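Local coordinates for 4-oxalocrotonate decarboxylase NahK (Pseudomonas putida, PDB 5D2K), which catalyses the decarboxylation of (3E)-2-oxohex-3-enedioate to 2-oxopent-4-enoate and carbon dioxide in naphthalene degradation, binding magnesium and the 2-oxo acid at its active site, at residues 8-13 against 44-49; 17-22 against 52-57. The protein carries 1 engineered substitution. All coordinates share one frame; numbering follows the deposited sequence.

Contact 1: 8-13 against 44-49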
ATOM      1  N   ARG A   8     -16.715  -7.895  16.616  1.00 23.79           N
ATOM      2  CA  ARG A   8     -16.093  -9.056  15.982  1.00 20.20           C
ATOM      3  C   ARG A   8     -17.090 -10.196  15.831  1.00 22.93           C
ATOM      4  O   ARG A   8     -17.956 -10.381  16.690  1.00 27.38           O
ATOM      5  CB  ARG A   8     -14.883  -9.519  16.792  1.00 23.43           C
ATOM      6  CG  ARG A   8     -13.674  -8.599  16.653  1.00 19.41           C
ATOM      7  CD  ARG A   8     -12.576  -8.959  17.644  1.00 21.54           C
ATOM      8  NE  ARG A   8     -11.307  -8.319  17.284  1.00 20.33           N
ATOM      9  CZ  ARG A   8     -10.949  -7.098  17.658  1.00 21.57           C
ATOM     10  NH1 ARG A   8     -11.762  -6.360  18.409  1.00 23.79           N
ATOM     11  NH2 ARG A   8      -9.775  -6.607  17.275  1.00 20.38           N
ATOM     12  N   THR A   9     -16.978 -10.963  14.746  1.00 19.39           N
ATOM     13  CA  THR A   9     -17.875 -12.106  14.540  1.00 17.20           C
ATOM     14  C   THR A   9     -17.133 -13.425  14.314  1.00 22.45           C
ATOM     15  O   THR A   9     -17.729 -14.501  14.404  1.00 23.54           O
ATOM     16  CB  THR A   9     -18.840 -11.888  13.341  1.00 20.55           C
ATOM     17  OG1 THR A   9     -18.106 -11.861  12.107  1.00 21.18           O
ATOM     18  CG2 THR A   9     -19.631 -10.599  13.502  1.00 20.68           C
ATOM     19  N   LEU A  10     -15.841 -13.351  14.010  1.00 17.91           N
ATOM     20  CA  LEU A  10     -15.058 -14.563  13.796  1.00 15.14           C
ATOM     21  C   LEU A  10     -14.619 -15.206  15.107  1.00 15.52           C
ATOM     22  O   LEU A  10     -14.385 -14.519  16.108  1.00 19.47           O
ATOM     23  CB  LEU A  10     -13.816 -14.262  12.951  1.00 15.43           C
ATOM     24  CG  LEU A  10     -14.020 -13.772  11.517  1.00 14.35           C
ATOM     25  CD1 LEU A  10     -12.660 -13.474  10.893  1.00 13.95           C
ATOM     26  CD2 LEU A  10     -14.796 -14.786  10.676  1.00 14.79           C
ATOM     27  N   THR A  11     -14.510 -16.530  15.099  1.00 16.61           N
ATOM     28  CA  THR A  11     -13.843 -17.240  16.179  1.00 16.57           C
ATOM     29  C   THR A  11     -12.334 -17.107  15.974  1.00 17.03           C
ATOM     30  O   THR A  11     -11.891 -16.815  14.856  1.00 15.67           O
ATOM     31  CB  THR A  11     -14.213 -18.728  16.215  1.00 17.76           C
ATOM     32  OG1 THR A  11     -13.710 -19.378  15.042  1.00 17.31           O
ATOM     33  CG2 THR A  11     -15.727 -18.914  16.276  1.00 22.81           C
ATOM     34  N   ARG A  12     -11.554 -17.331  17.031  1.00 16.93           N
ATOM     35  CA  ARG A  12     -10.096 -17.285  16.905  1.00 18.46           C
ATOM     36  C   ARG A  12      -9.599 -18.314  15.888  1.00 17.50           C
ATOM     37  O   ARG A  12      -8.730 -18.015  15.064  1.00 15.68           O
ATOM     38  CB  ARG A  12      -9.412 -17.510  18.258  1.00 19.08           C
ATOM     39  CG  ARG A  12      -7.903 -17.619  18.122  1.00 21.26           C
ATOM     40  CD  ARG A  12      -7.161 -17.644  19.445  1.00 24.88           C
ATOM     41  NE  ARG A  12      -5.751 -17.914  19.191  1.00 24.22           N
ATOM     42  CZ  ARG A  12      -4.871 -16.986  18.834  1.00 26.24           C
ATOM     43  NH1 ARG A  12      -5.255 -15.723  18.714  1.00 29.23           N
ATOM     44  NH2 ARG A  12      -3.610 -17.318  18.601  1.00 23.61           N
ATOM     45  N   GLU A  13     -10.162 -19.517  15.937  1.00 15.63           N
ATOM     46  CA  GLU A  13      -9.830 -20.560  14.975  1.00 15.70           C
ATOM     47  C   GLU A  13     -10.030 -20.087  13.533  1.00 16.24           C
ATOM     48  O   GLU A  13      -9.203 -20.371  12.659  1.00 14.64           O
ATOM     49  CB  GLU A  13     -10.676 -21.810  15.236  1.00 19.49           C
ATOM     50  CG  GLU A  13     -10.396 -22.947  14.275  1.00 32.23           C
ATOM     51  CD  GLU A  13     -11.661 -23.631  13.799  1.00 46.65           C
ATOM     52  OE1 GLU A  13     -12.431 -22.999  13.041  1.00 45.87           O
ATOM     53  OE2 GLU A  13     -11.885 -24.798  14.186  1.00 50.64           O
ATOM     54  N   PHE A  44     -14.806  -5.022   9.925  1.00 15.38           N
ATOM     55  CA  PHE A  44     -13.464  -4.494   9.706  1.00 15.62           C
ATOM     56  C   PHE A  44     -12.501  -4.967  10.798  1.00 14.97           C
ATOM     57  O   PHE A  44     -11.330  -5.257  10.518  1.00 13.02           O
ATOM     58  CB  PHE A  44     -13.481  -2.964   9.641  1.00 17.26           C
ATOM     59  CG  PHE A  44     -13.802  -2.420   8.277  1.00 20.03           C
ATOM     60  CD1 PHE A  44     -12.871  -2.493   7.251  1.00 19.66           C
ATOM     61  CD2 PHE A  44     -15.029  -1.827   8.019  1.00 22.44           C
ATOM     62  CE1 PHE A  44     -13.158  -1.995   5.994  1.00 23.78           C
ATOM     63  CE2 PHE A  44     -15.324  -1.328   6.762  1.00 23.41           C
ATOM     64  CZ  PHE A  44     -14.385  -1.411   5.746  1.00 23.34           C
ATOM     65  N   ALA A  45     -12.967  -5.044  12.044  1.00 15.28           N
ATOM     66  CA  ALA A  45     -12.113  -5.540  13.114  1.00 14.65           C
ATOM     67  C   ALA A  45     -11.716  -7.002  12.861  1.00 12.29           C
ATOM     68  O   ALA A  45     -10.556  -7.367  13.066  1.00 14.06           O
ATOM     69  CB  ALA A  45     -12.800  -5.384  14.475  1.00 18.18           C
ATOM     70  N   ASP A  46     -12.663  -7.826  12.402  1.00 12.60           N
ATOM     71  CA  ASP A  46     -12.360  -9.196  11.952  1.00 13.77           C
ATOM     72  C   ASP A  46     -11.267  -9.202  10.880  1.00 12.19           C
ATOM     73  O   ASP A  46     -10.304  -9.966  10.948  1.00 11.08           O
ATOM     74  CB  ASP A  46     -13.597  -9.885  11.362  1.00 12.05           C
ATOM     75  CG  ASP A  46     -14.630 -10.292  12.400  1.00 16.39           C
ATOM     76  OD1 ASP A  46     -14.270 -10.711  13.521  1.00 16.83           O
ATOM     77  OD2 ASP A  46     -15.825 -10.215  12.049  1.00 16.14           O
ATOM     78  N   ALA A  47     -11.446  -8.354   9.875  1.00 12.40           N
ATOM     79  CA  ALA A  47     -10.546  -8.321   8.731  1.00 11.26           C
ATOM     80  C   ALA A  47      -9.151  -7.864   9.142  1.00 11.29           C
ATOM     81  O   ALA A  47      -8.151  -8.412   8.670  1.00 11.39           O
ATOM     82  CB  ALA A  47     -11.113  -7.414   7.647  1.00 10.81           C
ATOM     83  N   TYR A  48      -9.067  -6.874  10.029  1.00 11.41           N
ATOM     84  CA  TYR A  48      -7.746  -6.447  10.471  1.00 10.90           C
ATOM     85  C   TYR A  48      -7.105  -7.513  11.371  1.00 12.49           C
ATOM     86  O   TYR A  48      -5.886  -7.674  11.349  1.00 10.35           O
ATOM     87  CB  TYR A  48      -7.805  -5.082  11.174  1.00  9.97           C
ATOM     88  CG  TYR A  48      -7.748  -3.912  10.197  1.00 11.53           C
ATOM     89  CD1 TYR A  48      -6.580  -3.630   9.477  1.00  9.27           C
ATOM     90  CD2 TYR A  48      -8.860  -3.107   9.972  1.00 11.02           C
ATOM     91  CE1 TYR A  48      -6.524  -2.564   8.574  1.00 10.06           C
ATOM     92  CE2 TYR A  48      -8.812  -2.038   9.075  1.00 13.07           C
ATOM     93  CZ  TYR A  48      -7.641  -1.775   8.382  1.00 12.25           C
ATOM     94  OH  TYR A  48      -7.585  -0.729   7.480  1.00 12.39           O
ATOM     95  N   ASP A  49      -7.918  -8.264  12.124  1.00 10.83           N
ATOM     96  CA  ASP A  49      -7.396  -9.402  12.887  1.00 12.25           C
ATOM     97  C   ASP A  49      -6.715 -10.388  11.939  1.00  9.87           C
ATOM     98  O   ASP A  49      -5.618 -10.885  12.214  1.00 10.49           O
ATOM     99  CB  ASP A  49      -8.509 -10.146  13.654  1.00 11.50           C
ATOM    100  CG  ASP A  49      -8.975  -9.414  14.906  1.00 16.76           C
ATOM    101  OD1 ASP A  49      -8.354  -8.416  15.325  1.00 13.79           O
ATOM    102  OD2 ASP A  49      -9.984  -9.869  15.495  1.00 16.60           O
TER

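Contact 2: 17-22 against 52-57. With EDO (1,2-ethanediol), chain E.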
ATOM      1  N   ALA A  17      -7.195 -19.656  10.572  1.00 10.60           N
ATOM      2  CA  ALA A  17      -7.346 -20.423   9.344  1.00 12.52           C
ATOM      3  C   ALA A  17      -7.560 -19.532   8.110  1.00 10.27           C
ATOM      4  O   ALA A  17      -7.054 -19.843   7.017  1.00 11.03           O
ATOM      5  CB  ALA A  17      -8.505 -21.414   9.501  1.00 12.68           C
ATOM      6  N   LEU A  18      -8.290 -18.430   8.275  1.00 11.93           N
ATOM      7  CA  LEU A  18      -8.492 -17.499   7.162  1.00 11.92           C
ATOM      8  C   LEU A  18      -7.162 -16.867   6.778  1.00 11.00           C
ATOM      9  O   LEU A  18      -6.872 -16.675   5.592  1.00 11.91           O
ATOM     10  CB  LEU A  18      -9.512 -16.413   7.507  1.00 11.34           C
ATOM     11  CG  LEU A  18     -10.973 -16.802   7.295  1.00 12.76           C
ATOM     12  CD1 LEU A  18     -11.905 -15.782   7.924  1.00 17.64           C
ATOM     13  CD2 LEU A  18     -11.231 -16.898   5.794  1.00 17.80           C
ATOM     14  N   ALA A  19      -6.343 -16.552   7.778  1.00 11.55           N
ATOM     15  CA  ALA A  19      -5.046 -15.947   7.485  1.00 11.65           C
ATOM     16  C   ALA A  19      -4.175 -16.880   6.647  1.00 10.39           C
ATOM     17  O   ALA A  19      -3.528 -16.444   5.688  1.00 10.75           O
ATOM     18  CB  ALA A  19      -4.343 -15.575   8.768  1.00 10.31           C
ATOM     19  N   GLU A  20      -4.172 -18.162   7.002  1.00 10.98           N
ATOM     20  CA  GLU A  20      -3.448 -19.171   6.225  1.00 10.71           C
ATOM     21  C   GLU A  20      -3.972 -19.271   4.785  1.00 10.66           C
ATOM     22  O   GLU A  20      -3.199 -19.284   3.819  1.00 11.06           O
ATOM     23  CB  GLU A  20      -3.549 -20.527   6.931  1.00 12.36           C
ATOM     24  CG  GLU A  20      -2.875 -21.662   6.180  1.00 14.88           C
ATOM     25  CD  GLU A  20      -3.042 -22.995   6.888  1.00 27.08           C
ATOM     26  OE1 GLU A  20      -4.181 -23.321   7.286  1.00 24.03           O
ATOM     27  OE2 GLU A  20      -2.036 -23.710   7.048  1.00 25.95           O
ATOM     28  N   HIS A  21      -5.292 -19.331   4.653  1.00 10.51           N
ATOM     29  CA  HIS A  21      -5.950 -19.437   3.352  1.00 11.56           C
ATOM     30  C   HIS A  21      -5.615 -18.246   2.437  1.00 10.37           C
ATOM     31  O   HIS A  21      -5.200 -18.406   1.273  1.00 11.11           O
ATOM     32  CB  HIS A  21      -7.454 -19.564   3.612  1.00 11.48           C
ATOM     33  CG  HIS A  21      -8.310 -19.463   2.393  1.00 12.13           C
ATOM     34  ND1 HIS A  21      -8.463 -20.504   1.501  1.00 17.78           N
ATOM     35  CD2 HIS A  21      -9.088 -18.454   1.936  1.00 13.09           C
ATOM     36  CE1 HIS A  21      -9.283 -20.131   0.535  1.00 18.10           C
ATOM     37  NE2 HIS A  21      -9.681 -18.895   0.778  1.00 16.31           N
ATOM     38  N   ILE A  22      -5.745 -17.046   2.984  1.00  9.62           N
ATOM     39  CA  ILE A  22      -5.521 -15.845   2.199  1.00 10.40           C
ATOM     40  C   ILE A  22      -4.030 -15.678   1.896  1.00  7.28           C
ATOM     41  O   ILE A  22      -3.644 -15.331   0.771  1.00  9.64           O
ATOM     42  CB  ILE A  22      -6.085 -14.609   2.938  1.00  9.71           C
ATOM     43  CG1 ILE A  22      -7.608 -14.711   3.018  1.00 11.66           C
ATOM     44  CG2 ILE A  22      -5.666 -13.302   2.256  1.00 12.11           C
ATOM     45  CD1 ILE A  22      -8.254 -13.619   3.861  1.00 13.89           C
ATOM     46  N   TRP A  52      -3.398  -8.813  10.538  1.00  9.85           N
ATOM     47  CA  TRP A  52      -2.300  -8.815  11.493  1.00 10.00           C
ATOM     48  C   TRP A  52      -1.823 -10.241  11.795  1.00  8.58           C
ATOM     49  O   TRP A  52      -0.665 -10.448  12.156  1.00 10.72           O
ATOM     50  CB  TRP A  52      -2.692  -8.088  12.789  1.00 10.45           C
ATOM     51  CG  TRP A  52      -2.666  -6.581  12.685  1.00  9.26           C
ATOM     52  CD1 TRP A  52      -3.657  -5.782  12.209  1.00 10.22           C
ATOM     53  CD2 TRP A  52      -1.596  -5.701  13.084  1.00 10.94           C
ATOM     54  NE1 TRP A  52      -3.281  -4.457  12.284  1.00 12.33           N
ATOM     55  CE2 TRP A  52      -2.018  -4.383  12.813  1.00 11.40           C
ATOM     56  CE3 TRP A  52      -0.323  -5.905  13.635  1.00 11.37           C
ATOM     57  CZ2 TRP A  52      -1.215  -3.266  13.079  1.00 12.25           C
ATOM     58  CZ3 TRP A  52       0.476  -4.793  13.904  1.00 13.00           C
ATOM     59  CH2 TRP A  52       0.024  -3.492  13.619  1.00 11.31           C
ATOM     60  N   GLU A  53      -2.699 -11.230  11.623  1.00 10.70           N
ATOM     61  CA  GLU A  53      -2.264 -12.612  11.768  1.00 11.85           C
ATOM     62  C   GLU A  53      -1.387 -13.020  10.585  1.00 10.51           C
ATOM     63  O   GLU A  53      -0.420 -13.751  10.764  1.00  9.73           O
ATOM     64  CB  GLU A  53      -3.462 -13.556  11.919  1.00 10.01           C
ATOM     65  CG  GLU A  53      -3.131 -15.048  11.891  1.00  9.81           C
ATOM     66  CD  GLU A  53      -2.154 -15.540  12.946  1.00 13.18           C
ATOM     67  OE1 GLU A  53      -1.872 -14.833  13.946  1.00 13.63           O
ATOM     68  OE2 GLU A  53      -1.668 -16.684  12.764  1.00 12.71           O
ATOM     69  N   ILE A  54      -1.699 -12.537   9.384  1.00 10.52           N
ATOM     70  CA  ILE A  54      -0.820 -12.793   8.244  1.00  9.94           C
ATOM     71  C   ILE A  54       0.542 -12.152   8.504  1.00  9.70           C
ATOM     72  O   ILE A  54       1.586 -12.771   8.261  1.00  9.04           O
ATOM     73  CB  ILE A  54      -1.424 -12.265   6.927  1.00  9.55           C
ATOM     74  CG1 ILE A  54      -2.711 -13.039   6.589  1.00  8.96           C
ATOM     75  CG2 ILE A  54      -0.432 -12.409   5.792  1.00  9.25           C
ATOM     76  CD1 ILE A  54      -3.413 -12.541   5.325  1.00 11.17           C
ATOM     77  N   ARG A  55       0.538 -10.917   9.011  1.00  7.96           N
ATOM     78  CA  ARG A  55       1.795 -10.282   9.413  1.00  8.63           C
ATOM     79  C   ARG A  55       2.587 -11.158  10.394  1.00  8.81           C
ATOM     80  O   ARG A  55       3.803 -11.323  10.234  1.00  9.73           O
ATOM     81  CB  ARG A  55       1.541  -8.896  10.034  1.00  7.98           C
ATOM     82  CG  ARG A  55       2.829  -8.169  10.403  1.00 11.07           C
ATOM     83  CD  ARG A  55       2.580  -6.809  11.046  1.00 13.86           C
ATOM     84  NE  ARG A  55       3.825  -6.288  11.616  1.00 14.74           N
ATOM     85  CZ  ARG A  55       4.105  -4.993  11.738  1.00 18.13           C
ATOM     86  NH1 ARG A  55       3.230  -4.083  11.342  1.00 15.53           N
ATOM     87  NH2 ARG A  55       5.266  -4.616  12.260  1.00 19.70           N
ATOM     88  N   ARG A  56       1.899 -11.724  11.393  1.00  9.50           N
ATOM     89  CA  ARG A  56       2.549 -12.591  12.364  1.00 10.27           C
ATOM     90  C   ARG A  56       3.142 -13.850  11.706  1.00 11.57           C
ATOM     91  O   ARG A  56       4.261 -14.254  12.029  1.00 11.00           O
ATOM     92  CB  ARG A  56       1.575 -12.994  13.480  1.00 11.44           C
ATOM     93  CG  ARG A  56       2.286 -13.656  14.663  1.00 15.21           C
ATOM     94  CD  ARG A  56       1.356 -14.597  15.437  1.00 15.70           C
ATOM     95  NE  ARG A  56       0.846 -15.658  14.571  1.00 15.47           N
ATOM     96  CZ  ARG A  56       1.537 -16.737  14.212  1.00 16.36           C
ATOM     97  NH1 ARG A  56       2.781 -16.919  14.645  1.00 18.00           N
ATOM     98  NH2 ARG A  56       0.986 -17.632  13.406  1.00 18.12           N
ATOM     99  N   ARG A  57       2.405 -14.451  10.777  1.00  9.43           N
ATOM    100  CA  ARG A  57       2.915 -15.613  10.056  1.00 10.21           C
ATOM    101  C   ARG A  57       4.226 -15.270   9.342  1.00 12.18           C
ATOM    102  O   ARG A  57       5.184 -16.048   9.361  1.00 12.40           O
ATOM    103  CB  ARG A  57       1.877 -16.120   9.048  1.00 12.43           C
ATOM    104  CG  ARG A  57       0.609 -16.694   9.694  1.00 11.67           C
ATOM    105  CD  ARG A  57      -0.436 -17.086   8.633  1.00 11.99           C
ATOM    106  NE  ARG A  57       0.012 -18.168   7.756  1.00 11.95           N
ATOM    107  CZ  ARG A  57      -0.038 -19.462   8.075  1.00 12.01           C
ATOM    108  NH1 ARG A  57      -0.533 -19.851   9.249  1.00 14.27           N
ATOM    109  NH2 ARG A  57       0.402 -20.373   7.216  1.00 14.34           N
TER
HETATM  110  C1  EDO E 303       6.039  -1.098  11.264  1.00 28.05           C
HETATM  111  O1  EDO E 303       6.684  -2.141  12.003  1.00 33.51           O
HETATM  112  C2  EDO E 303       4.891  -0.548  12.095  1.00 28.55           C
HETATM  113  O2  EDO E 303       3.811  -1.488  12.133  1.00 25.77           O
HETATM  114  O   HOH W   1      -0.882 -22.604   9.835  1.00 30.67           O
HETATM  115  O   HOH W   2       0.497 -23.210   7.358  1.00 37.22           O

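Contact 1: 8-13 against 44-49
R8 and T9 clasp the first turns of helix 44-60 through two carboxylates, D49 and D46. R8 slides past D46 and reaches on to D49. Its CB lies 3.5 Å from D46 OD1, and CG touches both that oxygen and A45 CB. The chain, extended from CG to NE (chi2 171°, chi3 165°), carries CD past D49 OD2 and NE to the carboxylate. The guanidinium grips side-on: NE donates to D49 OD2 at 2.7 Å and NH2 to D49 OD1 at 3.0 Å, one nitrogen to each oxygen, both on the syn side. These two bonds of the salt bridge hold the flat groups within 22° of coplanar, which should restrain the rotation of both. A45 CB lies 4.0 Å above the guanidinium plane, over its centre, and covers that face with a methyl. D49 OD1 is also gripped by R227, so two arginines share the one carboxylate.

D46 is buried and serves mainly backbone N-H groups. T9 N forks onto both its oxygens, using the syn lone pairs, while T9 OG1 donates to D46 OD2 at 2.8 Å. L10 N reaches D46 OD1 at 3.1 Å from above the carboxylate plane. On the same side of that plane L10 CD1 rests 3.7 Å from D46 CB. OD2 takes a further bond from T43 N, the bond an N3 side chain makes in a capping box. The acid thus pins the chain just before T11, the N-cap of helix 12-27, to the start of helix 44-60. The contact lies at the surface. L10 packs on V15 and L18 of helix 12-27 and on F39, while A47 and Y48 pack on helix 160-165, and Y48 stacks on Y88 of strand 87-92.

Contact 2: 17-22 against 52-57
Opposite charges meet here without a direct salt bridge: E20 OE2 stays 4.1 Å from R57 NH2, and two waters at the edge of the guanidinium link them. One accepts from R57 NH2 and donates to E20 OE2; the other accepts from NH1 and bonds E20 OE2 only weakly. E20 CB lies 3.7 Å above the R57 guanidinium plane, offset toward the rim. A bend at chi3 (64°) places R57 NE, which makes its own salt bridge to E23.

Beneath this polar edge the contact is largely apolar. A19 CB presses on E53 CG at 3.4 Å and on I54 CG1 at 3.7 Å, and A19 O also touches I54 CG1. I54 CD1 lies 3.9 Å from I22 CG2, the two side chains crossing at about a right angle. E53 turns its carboxylate to R56, which grips both oxygens side-on. The small A19 sits at the crossing, where the axes of segments 17-22 and 52-57 approach to 8.9 Å with a signed crossing angle of -69°. Since I54 and R55 also touch F90 of strand 87-92, this is a layered α/β packing: helix 44-60 lies between helix 12-27 and the mixed β-sheet of this FAH-clan enzyme.

In the fold
The contacts are successive steps along one helix pair. Their segments alternate along the chain (8-13, 17-22, 44-49, 52-57), so helix 12-27 and the residues leading into it meet helix 44-60 first near the start of both, then further on. The centres are 11 Å apart, and the steps join where L10 CD1 packs on L18 CD1 at 3.8 Å. Contact 1 is polar and at the surface, contact 2 more buried. Helix 44-60 packs on strands 65-71 and 87-92 of the sheet that carries the magnesium ligands E114, E116 and E147. The contacts thus tie the N-terminal helix pair to that sheet but supply no ligand: the I22 side chain stays about 12 Å from bound 2-oxoadipate.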